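Hemolysin-related protein (PDB 6MLT) probably helps anchor Vibrio cholerae biofilms to surfaces as a secreted, calcium-binding matrix protein that combines a beta-propeller with a carbohydrate-binding beta-prism lectin domain. Local coordinates at residues I160-V168 / L176-A187; D95-L105 / S145-D153. One frame throughout, in Å; residues are numbered along the deposited sequence.

Contact 1: I160-V168 / L176-A187. With NA (sodium ion), chain E.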
loop_
_atom_site.group_PDB
_atom_site.type_symbol
_atom_site.label_atom_id
_atom_site.label_comp_id
_atom_site.label_asym_id
_atom_site.label_seq_id
_atom_site.Cartn_x
_atom_site.Cartn_y
_atom_site.Cartn_z
ATOM N N ILE A 160 -15.340 -11.053 -9.035
ATOM C CA ILE A 160 -15.039 -9.905 -8.183
ATOM C C ILE A 160 -16.085 -9.809 -7.085
ATOM O O ILE A 160 -17.293 -9.874 -7.353
ATOM C CB ILE A 160 -14.985 -8.598 -8.990
ATOM C CG1 ILE A 160 -14.033 -8.734 -10.181
ATOM C CG2 ILE A 160 -14.554 -7.439 -8.089
ATOM C CD1 ILE A 160 -12.643 -9.231 -9.824
ATOM N N GLU A 161 -15.623 -9.636 -5.853
ATOM C CA GLU A 161 -16.490 -9.438 -4.706
ATOM C C GLU A 161 -16.596 -7.956 -4.363
ATOM O O GLU A 161 -15.691 -7.159 -4.636
ATOM C CB GLU A 161 -15.982 -10.227 -3.497
ATOM C CG GLU A 161 -16.261 -11.730 -3.591
ATOM C CD GLU A 161 -15.391 -12.440 -4.628
ATOM O OE1 GLU A 161 -14.152 -12.268 -4.589
ATOM O OE2 GLU A 161 -15.948 -13.169 -5.484
ATOM N N ILE A 162 -17.722 -7.601 -3.757
ATOM C CA ILE A 162 -18.067 -6.230 -3.407
ATOM C C ILE A 162 -18.203 -6.178 -1.890
ATOM O O ILE A 162 -19.066 -6.856 -1.318
ATOM C CB ILE A 162 -19.368 -5.796 -4.107
ATOM C CG1 ILE A 162 -19.179 -5.827 -5.626
ATOM C CG2 ILE A 162 -19.806 -4.417 -3.661
ATOM C CD1 ILE A 162 -20.486 -5.770 -6.412
ATOM N N LEU A 163 -17.337 -5.404 -1.240
ATOM C CA LEU A 163 -17.335 -5.270 0.214
ATOM C C LEU A 163 -18.089 -3.992 0.567
ATOM O O LEU A 163 -17.568 -2.887 0.381
ATOM C CB LEU A 163 -15.907 -5.233 0.757
ATOM C CG LEU A 163 -14.861 -6.138 0.109
ATOM C CD1 LEU A 163 -13.508 -5.931 0.791
ATOM C CD2 LEU A 163 -15.264 -7.580 0.172
ATOM N N ALA A 164 -19.304 -4.140 1.086
ATOM C CA ALA A 164 -20.186 -3.010 1.351
ATOM C C ALA A 164 -20.482 -2.913 2.845
ATOM O O ALA A 164 -20.012 -3.716 3.651
ATOM C CB ALA A 164 -21.486 -3.136 0.550
ATOM N N ALA A 165 -21.314 -1.932 3.202
ATOM C CA ALA A 165 -21.510 -1.594 4.609
ATOM C C ALA A 165 -22.247 -2.686 5.373
ATOM O O ALA A 165 -22.083 -2.796 6.593
ATOM C CB ALA A 165 -22.281 -0.281 4.726
ATOM N N ASP A 166 -23.075 -3.477 4.692
ATOM C CA ASP A 166 -23.939 -4.446 5.354
ATOM C C ASP A 166 -23.619 -5.887 4.988
ATOM O O ASP A 166 -24.364 -6.794 5.388
ATOM C CB ASP A 166 -25.404 -4.151 5.036
ATOM C CG ASP A 166 -25.728 -4.246 3.535
ATOM O OD1 ASP A 166 -24.804 -4.363 2.687
ATOM O OD2 ASP A 166 -26.929 -4.206 3.204
ATOM N N GLY A 167 -22.549 -6.123 4.248
ATOM C CA GLY A 167 -22.188 -7.470 3.863
ATOM C C GLY A 167 -21.222 -7.478 2.700
ATOM O O GLY A 167 -20.768 -6.438 2.217
ATOM N N VAL A 168 -20.921 -8.696 2.261
ATOM C CA VAL A 168 -20.030 -8.961 1.139
ATOM C C VAL A 168 -20.848 -9.627 0.051
ATOM O O VAL A 168 -21.604 -10.568 0.324
ATOM C CB VAL A 168 -18.844 -9.848 1.551
ATOM C CG1 VAL A 168 -18.010 -10.248 0.332
ATOM C CG2 VAL A 168 -18.004 -9.118 2.580
ATOM N N LEU A 176 -23.266 -12.704 -0.241
ATOM C CA LEU A 176 -22.537 -13.877 0.241
ATOM C C LEU A 176 -22.646 -14.047 1.750
ATOM O O LEU A 176 -22.889 -15.159 2.228
ATOM C CB LEU A 176 -21.055 -13.782 -0.157
ATOM C CG LEU A 176 -20.770 -13.815 -1.660
ATOM C CD1 LEU A 176 -19.294 -13.551 -1.924
ATOM C CD2 LEU A 176 -21.181 -15.153 -2.258
ATOM N N PHE A 177 -22.435 -12.974 2.511
ATOM C CA PHE A 177 -22.712 -12.989 3.938
ATOM C C PHE A 177 -22.988 -11.570 4.403
ATOM O O PHE A 177 -22.505 -10.600 3.810
ATOM C CB PHE A 177 -21.574 -13.642 4.757
ATOM C CG PHE A 177 -20.301 -12.821 4.893
ATOM C CD1 PHE A 177 -19.231 -13.021 4.029
ATOM C CD2 PHE A 177 -20.135 -11.934 5.947
ATOM C CE1 PHE A 177 -18.044 -12.308 4.181
ATOM C CE2 PHE A 177 -18.950 -11.221 6.107
ATOM C CZ PHE A 177 -17.903 -11.408 5.224
ATOM N N SER A 178 -23.794 -11.473 5.459
ATOM C CA SER A 178 -24.231 -10.218 6.051
ATOM C C SER A 178 -23.401 -9.880 7.284
ATOM O O SER A 178 -22.923 -10.769 7.997
ATOM C CB SER A 178 -25.703 -10.295 6.469
ATOM O OG SER A 178 -26.555 -10.658 5.405
ATOM N N HIS A 179 -23.265 -8.582 7.548
ATOM C CA HIS A 179 -22.731 -8.129 8.826
ATOM C C HIS A 179 -23.374 -6.800 9.194
ATOM O O HIS A 179 -23.965 -6.110 8.354
ATOM C CB HIS A 179 -21.186 -8.028 8.819
ATOM C CG HIS A 179 -20.617 -7.136 7.755
ATOM N ND1 HIS A 179 -20.756 -5.764 7.772
ATOM C CD2 HIS A 179 -19.872 -7.422 6.660
ATOM C CE1 HIS A 179 -20.138 -5.245 6.725
ATOM N NE2 HIS A 179 -19.593 -6.232 6.033
ATOM N N ASP A 180 -23.282 -6.475 10.483
ATOM C CA ASP A 180 -23.759 -5.202 11.001
ATOM C C ASP A 180 -23.086 -4.044 10.272
ATOM O O ASP A 180 -21.986 -4.170 9.732
ATOM C CB ASP A 180 -23.467 -5.078 12.497
ATOM C CG ASP A 180 -24.305 -6.017 13.344
ATOM O OD1 ASP A 180 -25.436 -6.347 12.929
ATOM O OD2 ASP A 180 -23.834 -6.418 14.428
ATOM N N TRP A 181 -23.751 -2.893 10.298
ATOM C CA TRP A 181 -23.266 -1.724 9.576
ATOM C C TRP A 181 -21.799 -1.448 9.864
ATOM O O TRP A 181 -21.369 -1.388 11.022
ATOM C CB TRP A 181 -24.095 -0.500 9.943
ATOM C CG TRP A 181 -23.543 0.758 9.345
ATOM C CD1 TRP A 181 -23.624 1.145 8.044
ATOM C CD2 TRP A 181 -22.816 1.783 10.024
ATOM N NE1 TRP A 181 -23.000 2.356 7.869
ATOM C CE2 TRP A 181 -22.492 2.768 9.070
ATOM C CE3 TRP A 181 -22.411 1.970 11.348
ATOM C CZ2 TRP A 181 -21.788 3.920 9.399
ATOM C CZ3 TRP A 181 -21.714 3.110 11.671
ATOM C CH2 TRP A 181 -21.404 4.071 10.700
ATOM N N ALA A 182 -21.038 -1.258 8.794
ATOM C CA ALA A 182 -19.637 -0.880 8.900
ATOM C C ALA A 182 -19.353 0.233 7.897
ATOM O O ALA A 182 -19.551 0.031 6.692
ATOM C CB ALA A 182 -18.729 -2.084 8.645
ATOM N N PRO A 183 -18.912 1.417 8.328
ATOM C CA PRO A 183 -18.603 2.459 7.337
ATOM C C PRO A 183 -17.480 2.066 6.400
ATOM O O PRO A 183 -17.423 2.577 5.275
ATOM C CB PRO A 183 -18.230 3.681 8.192
ATOM C CG PRO A 183 -17.883 3.142 9.539
ATOM C CD PRO A 183 -18.710 1.883 9.711
ATOM N N SER A 184 -16.603 1.156 6.825
ATOM C CA SER A 184 -15.412 0.783 6.082
ATOM C C SER A 184 -15.198 -0.721 6.094
ATOM O O SER A 184 -15.255 -1.357 7.153
ATOM C CB SER A 184 -14.164 1.441 6.687
ATOM O OG SER A 184 -12.998 0.884 6.118
ATOM N N SER A 185 -14.882 -1.272 4.926
ATOM C CA SER A 185 -14.455 -2.657 4.787
ATOM C C SER A 185 -13.241 -2.709 3.873
ATOM O O SER A 185 -13.181 -1.977 2.884
ATOM C CB SER A 185 -15.567 -3.549 4.191
ATOM O OG SER A 185 -16.805 -3.366 4.850
ATOM N N ILE A 186 -12.275 -3.577 4.197
ATOM C CA ILE A 186 -11.165 -3.873 3.297
ATOM C C ILE A 186 -10.894 -5.372 3.330
ATOM O O ILE A 186 -11.329 -6.086 4.234
ATOM C CB ILE A 186 -9.872 -3.095 3.646
ATOM C CG1 ILE A 186 -9.329 -3.499 5.022
ATOM C CG2 ILE A 186 -10.122 -1.593 3.603
ATOM C CD1 ILE A 186 -7.861 -3.114 5.216
ATOM N N ALA A 187 -10.146 -5.843 2.334
ATOM C CA ALA A 187 -9.766 -7.245 2.250
ATOM C C ALA A 187 -8.253 -7.374 2.133
ATOM O O ALA A 187 -7.612 -6.603 1.413
ATOM C CB ALA A 187 -10.426 -7.931 1.055
HETATM NA NA NA E . -13.781 -13.964 -6.222
HETATM O O HOH W 1 -15.750 -0.893 2.215
HETATM O O HOH W 2 -18.001 -5.650 3.769
#

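Contact 2: D95-L105 / S145-D153. With NA (sodium ion), chain D; NA (sodium ion), chain E.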
loop_
_atom_site.group_PDB
_atom_site.type_symbol
_atom_site.label_atom_id
_atom_site.label_comp_id
_atom_site.label_asym_id
_atom_site.label_seq_id
_atom_site.Cartn_x
_atom_site.Cartn_y
_atom_site.Cartn_z
ATOM N N ASP A 95 -25.707 7.694 -2.215
ATOM C CA ASP A 95 -25.409 8.471 -1.025
ATOM C C ASP A 95 -24.296 9.466 -1.336
ATOM O O ASP A 95 -23.340 9.154 -2.050
ATOM C CB ASP A 95 -25.006 7.578 0.138
ATOM C CG ASP A 95 -25.080 8.312 1.463
ATOM O OD1 ASP A 95 -26.197 8.430 2.008
ATOM O OD2 ASP A 95 -24.036 8.813 1.932
ATOM N N ALA A 96 -24.446 10.685 -0.829
ATOM C CA ALA A 96 -23.519 11.764 -1.137
ATOM C C ALA A 96 -22.334 11.825 -0.184
ATOM O O ALA A 96 -21.425 12.630 -0.403
ATOM C CB ALA A 96 -24.256 13.109 -1.127
ATOM N N ARG A 97 -22.311 10.987 0.857
ATOM C CA ARG A 97 -21.250 11.029 1.856
ATOM C C ARG A 97 -20.127 10.039 1.595
ATOM O O ARG A 97 -19.039 10.202 2.158
ATOM C CB ARG A 97 -21.828 10.759 3.253
ATOM C CG ARG A 97 -22.878 11.770 3.693
ATOM C CD ARG A 97 -23.684 11.268 4.877
ATOM N NE ARG A 97 -24.614 10.219 4.477
ATOM C CZ ARG A 97 -25.583 9.744 5.249
ATOM N NH1 ARG A 97 -25.750 10.217 6.478
ATOM N NH2 ARG A 97 -26.387 8.799 4.787
ATOM N N TYR A 98 -20.360 9.022 0.772
ATOM C CA TYR A 98 -19.374 7.987 0.499
ATOM C C TYR A 98 -19.080 7.942 -0.992
ATOM O O TYR A 98 -19.999 7.974 -1.818
ATOM C CB TYR A 98 -19.861 6.615 0.974
ATOM C CG TYR A 98 -20.051 6.505 2.473
ATOM C CD1 TYR A 98 -19.010 6.096 3.297
ATOM C CD2 TYR A 98 -21.280 6.794 3.062
ATOM C CE1 TYR A 98 -19.181 5.980 4.665
ATOM C CE2 TYR A 98 -21.462 6.683 4.432
ATOM C CZ TYR A 98 -20.406 6.275 5.226
ATOM O OH TYR A 98 -20.561 6.161 6.584
ATOM N N ALA A 99 -17.805 7.869 -1.335
ATOM C CA ALA A 99 -17.446 7.719 -2.729
ATOM C C ALA A 99 -17.929 6.364 -3.239
ATOM O O ALA A 99 -17.844 5.364 -2.522
ATOM C CB ALA A 99 -15.935 7.826 -2.918
ATOM N N PRO A 100 -18.444 6.298 -4.461
ATOM C CA PRO A 100 -18.687 4.988 -5.077
ATOM C C PRO A 100 -17.376 4.293 -5.401
ATOM O O PRO A 100 -16.302 4.817 -5.095
ATOM C CB PRO A 100 -19.486 5.327 -6.345
ATOM C CG PRO A 100 -19.201 6.736 -6.630
ATOM C CD PRO A 100 -18.850 7.411 -5.335
ATOM N N ALA A 101 -17.453 3.101 -5.985
ATOM C CA ALA A 101 -16.281 2.340 -6.395
ATOM C C ALA A 101 -16.473 1.896 -7.835
ATOM O O ALA A 101 -17.599 1.655 -8.274
ATOM C CB ALA A 101 -16.057 1.115 -5.511
ATOM N N ALA A 102 -15.372 1.769 -8.572
ATOM C CA ALA A 102 -15.472 1.468 -9.990
ATOM C C ALA A 102 -14.382 0.500 -10.414
ATOM O O ALA A 102 -13.269 0.514 -9.886
ATOM C CB ALA A 102 -15.387 2.743 -10.838
ATOM N N ALA A 103 -14.716 -0.331 -11.395
ATOM C CA ALA A 103 -13.776 -1.272 -11.985
ATOM C C ALA A 103 -14.479 -1.966 -13.136
ATOM O O ALA A 103 -15.708 -1.932 -13.241
ATOM C CB ALA A 103 -13.282 -2.311 -10.969
ATOM N N ASP A 104 -13.685 -2.599 -13.997
ATOM C CA ASP A 104 -14.220 -3.471 -15.039
ATOM C C ASP A 104 -14.523 -4.812 -14.385
ATOM O O ASP A 104 -13.638 -5.654 -14.221
ATOM C CB ASP A 104 -13.233 -3.612 -16.191
ATOM C CG ASP A 104 -13.766 -4.478 -17.329
ATOM O OD1 ASP A 104 -14.895 -5.012 -17.227
ATOM O OD2 ASP A 104 -13.044 -4.615 -18.338
ATOM N N LEU A 105 -15.781 -5.004 -13.995
ATOM C CA LEU A 105 -16.144 -6.142 -13.161
ATOM C C LEU A 105 -16.391 -7.407 -13.972
ATOM O O LEU A 105 -16.167 -8.512 -13.463
ATOM C CB LEU A 105 -17.386 -5.799 -12.339
ATOM C CG LEU A 105 -17.224 -4.656 -11.331
ATOM C CD1 LEU A 105 -18.565 -4.307 -10.696
ATOM C CD2 LEU A 105 -16.216 -5.021 -10.272
ATOM N N SER A 145 -27.286 0.229 5.427
ATOM C CA SER A 145 -26.800 -0.380 4.194
ATOM C C SER A 145 -25.896 0.550 3.396
ATOM O O SER A 145 -25.561 0.238 2.249
ATOM C CB SER A 145 -27.979 -0.819 3.324
ATOM O OG SER A 145 -28.649 0.305 2.754
ATOM N N VAL A 146 -25.494 1.675 3.975
ATOM C CA VAL A 146 -24.758 2.718 3.275
ATOM C C VAL A 146 -23.384 2.864 3.916
ATOM O O VAL A 146 -23.274 3.076 5.129
ATOM C CB VAL A 146 -25.516 4.057 3.309
ATOM C CG1 VAL A 146 -24.676 5.182 2.729
ATOM C CG2 VAL A 146 -26.834 3.930 2.549
ATOM N N GLY A 147 -22.347 2.774 3.095
ATOM C CA GLY A 147 -21.002 3.036 3.563
ATOM C C GLY A 147 -20.016 2.930 2.424
ATOM O O GLY A 147 -20.385 3.020 1.251
ATOM N N ASP A 148 -18.753 2.736 2.776
ATOM C CA ASP A 148 -17.735 2.556 1.757
ATOM C C ASP A 148 -17.958 1.245 1.018
ATOM O O ASP A 148 -18.538 0.289 1.546
ATOM C CB ASP A 148 -16.340 2.580 2.384
ATOM C CG ASP A 148 -15.222 2.618 1.343
ATOM O OD1 ASP A 148 -15.486 3.036 0.193
ATOM O OD2 ASP A 148 -14.076 2.230 1.677
ATOM N N ILE A 149 -17.513 1.219 -0.234
ATOM C CA ILE A 149 -17.524 0.019 -1.055
ATOM C C ILE A 149 -16.110 -0.208 -1.564
ATOM O O ILE A 149 -15.480 0.716 -2.090
ATOM C CB ILE A 149 -18.514 0.142 -2.227
ATOM C CG1 ILE A 149 -19.942 0.270 -1.686
ATOM C CG2 ILE A 149 -18.388 -1.052 -3.152
ATOM C CD1 ILE A 149 -20.985 0.543 -2.741
ATOM N N ALA A 150 -15.609 -1.429 -1.392
ATOM C CA ALA A 150 -14.325 -1.835 -1.937
ATOM C C ALA A 150 -14.540 -3.038 -2.849
ATOM O O ALA A 150 -15.475 -3.823 -2.655
ATOM C CB ALA A 150 -13.327 -2.175 -0.834
ATOM N N LEU A 151 -13.675 -3.168 -3.850
ATOM C CA LEU A 151 -13.802 -4.192 -4.883
ATOM C C LEU A 151 -12.540 -5.038 -4.916
ATOM O O LEU A 151 -11.438 -4.506 -5.094
ATOM C CB LEU A 151 -14.034 -3.548 -6.248
ATOM C CG LEU A 151 -15.170 -2.527 -6.302
ATOM C CD1 LEU A 151 -15.172 -1.813 -7.641
ATOM C CD2 LEU A 151 -16.505 -3.202 -6.050
ATOM N N ALA A 152 -12.700 -6.353 -4.778
ATOM C CA ALA A 152 -11.554 -7.254 -4.802
ATOM C C ALA A 152 -12.020 -8.668 -5.099
ATOM O O ALA A 152 -13.163 -9.035 -4.810
ATOM C CB ALA A 152 -10.791 -7.231 -3.472
ATOM N N ASP A 153 -11.119 -9.458 -5.683
ATOM C CA ASP A 153 -11.312 -10.903 -5.786
ATOM C C ASP A 153 -10.717 -11.509 -4.524
ATOM O O ASP A 153 -9.500 -11.687 -4.422
ATOM C CB ASP A 153 -10.656 -11.464 -7.043
ATOM C CG ASP A 153 -10.848 -12.980 -7.187
ATOM O OD1 ASP A 153 -11.407 -13.629 -6.272
ATOM O OD2 ASP A 153 -10.443 -13.524 -8.236
HETATM NA NA NA D . -17.055 -4.077 -17.651
HETATM NA NA NA E . -13.781 -13.964 -6.222
HETATM O O HOH W 3 -19.896 3.521 -1.499
HETATM O O HOH W 4 -16.636 5.354 -0.135
HETATM O O HOH W 5 -15.065 3.652 -2.697
#

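Contact 1: I160-V168 / L176-A187
Val168 and Phe177 pair in the outer hairpin of a four-stranded beta-propeller blade, and the chain after Ser178 runs on to the first strand of the next blade. Val168 N donates to Phe177 O at 2.9 Å. Val168 O accepts from Leu176 N at 2.8 Å and, weakly, from Phe177 N. Two residues, Leu176 and Phe177, thus stand opposite the single Val168, a classic beta bulge. Val168 CG2 lies 3.5 Å from Phe177 CZ, and the two side chains meet at a slant. On Leu176, CD1 reaches the CG of Glu161, whose carboxylate binds the sodium ion through both oxygens. Glu161 OE1 also accepts a hydrogen bond from Ile154 N. Asp153, Asn155, Asp157 and the Asn159 carbonyl complete that site.

His179 lies against the turn at 165-167. Its CG sits between the backbone N and the carbonyl carbon (chi1 57°), which brings one ring face over Gly167, with Gly167 CA 3.9 Å from the ring centroid in a CH-pi contact. Gly167 CA also lies 3.1 Å from Phe177 O. His179 ND1 donates almost straight to Asp180 O, in the ring plane, and this should fix the ring's rotation. At the ring edge, NE2 hydrogen-bonds water 2, which also reaches Ala164 O and Ser185 OG. His179 N hydrogen-bonds to Asp166 O, and Ala182 N to Ala165 O.

Ala165 CB packs against the Trp181 indole, whose NE1 bonds to Val146 O. Strands 161-164 and 185-187 belong to successive blades and run roughly antiparallel, with a closest axis approach of 6.8 Å. Between them Leu163 CB meets Ser185 CB, and Leu163 CD1 ends 3.7 Å from Ala187 CB.

Contact 2: D95-L105 / S145-D153
Tyr98 lays its ring flat on the backbone of Gly147. Gly147 CA stands over the centre of one face, 3.5 Å from the ring centroid and 4° off the normal, a CH-pi contact. Val146 CG1 comes to the same ring obliquely, 3.8 Å from Tyr98 CD2. That methyl also presses on the Asp95 carboxylate group, and the two side chains cross at about a right angle.

Asp95 CG is anti to the backbone N (chi1 -164°), which carries the carboxylate toward Val146 CG1. Arg97 grips this carboxylate side-on. Arg97 NE uses the syn lone pair of OD2, and Arg97 NH2 meets Asp95 OD1 at 2.8 Å in a salt bridge. Arg97 N also reaches OD2, from above the carboxylate plane, which closes an Asx turn.

Further along, waters do the polar joining. Water 3 donates to Ala99 O and Gly147 O. Water 4 lies between Ala99 O and Asp148 OD1, and water 5 between Pro100 O and Asp148 OD1.

The apolar part gathers on Leu151. Its CD1 lies 3.7 Å from Ala101 CB and also touches Ala103 CB and Leu105 CD2, while Ile149 CG2 meets Ala101 CB. Strands 101-103 and 150-152 run 27° apart and at closest 7.1 Å between axes. Each leads into an aspartate, Asp104 or Asp153, that binds its own sodium ion through OD1. This is the packing of the innermost strands of successive blades in a beta-propeller.

Contact 2 comes earlier along the chain. The centres of the two contacts lie about 10 Å apart. They share the four-stranded sheet 150-178, where strands 150-152 and 161-164 are neighbours. Probable backbone hydrogen bonds join these strands, from Glu161 N to Ala152 O and from Leu163 N to Ala150 O. Contact 2 joins this blade to the preceding one, with strand 101-103. Contact 1 holds the blade's outer hairpin together and also packs the blade on strand 185-188 of the following one. The two thus connect three successive blades of the propeller. One sodium ion, bound in the loop between the blade's first two strands, is common to both, through Asp153 and Glu161.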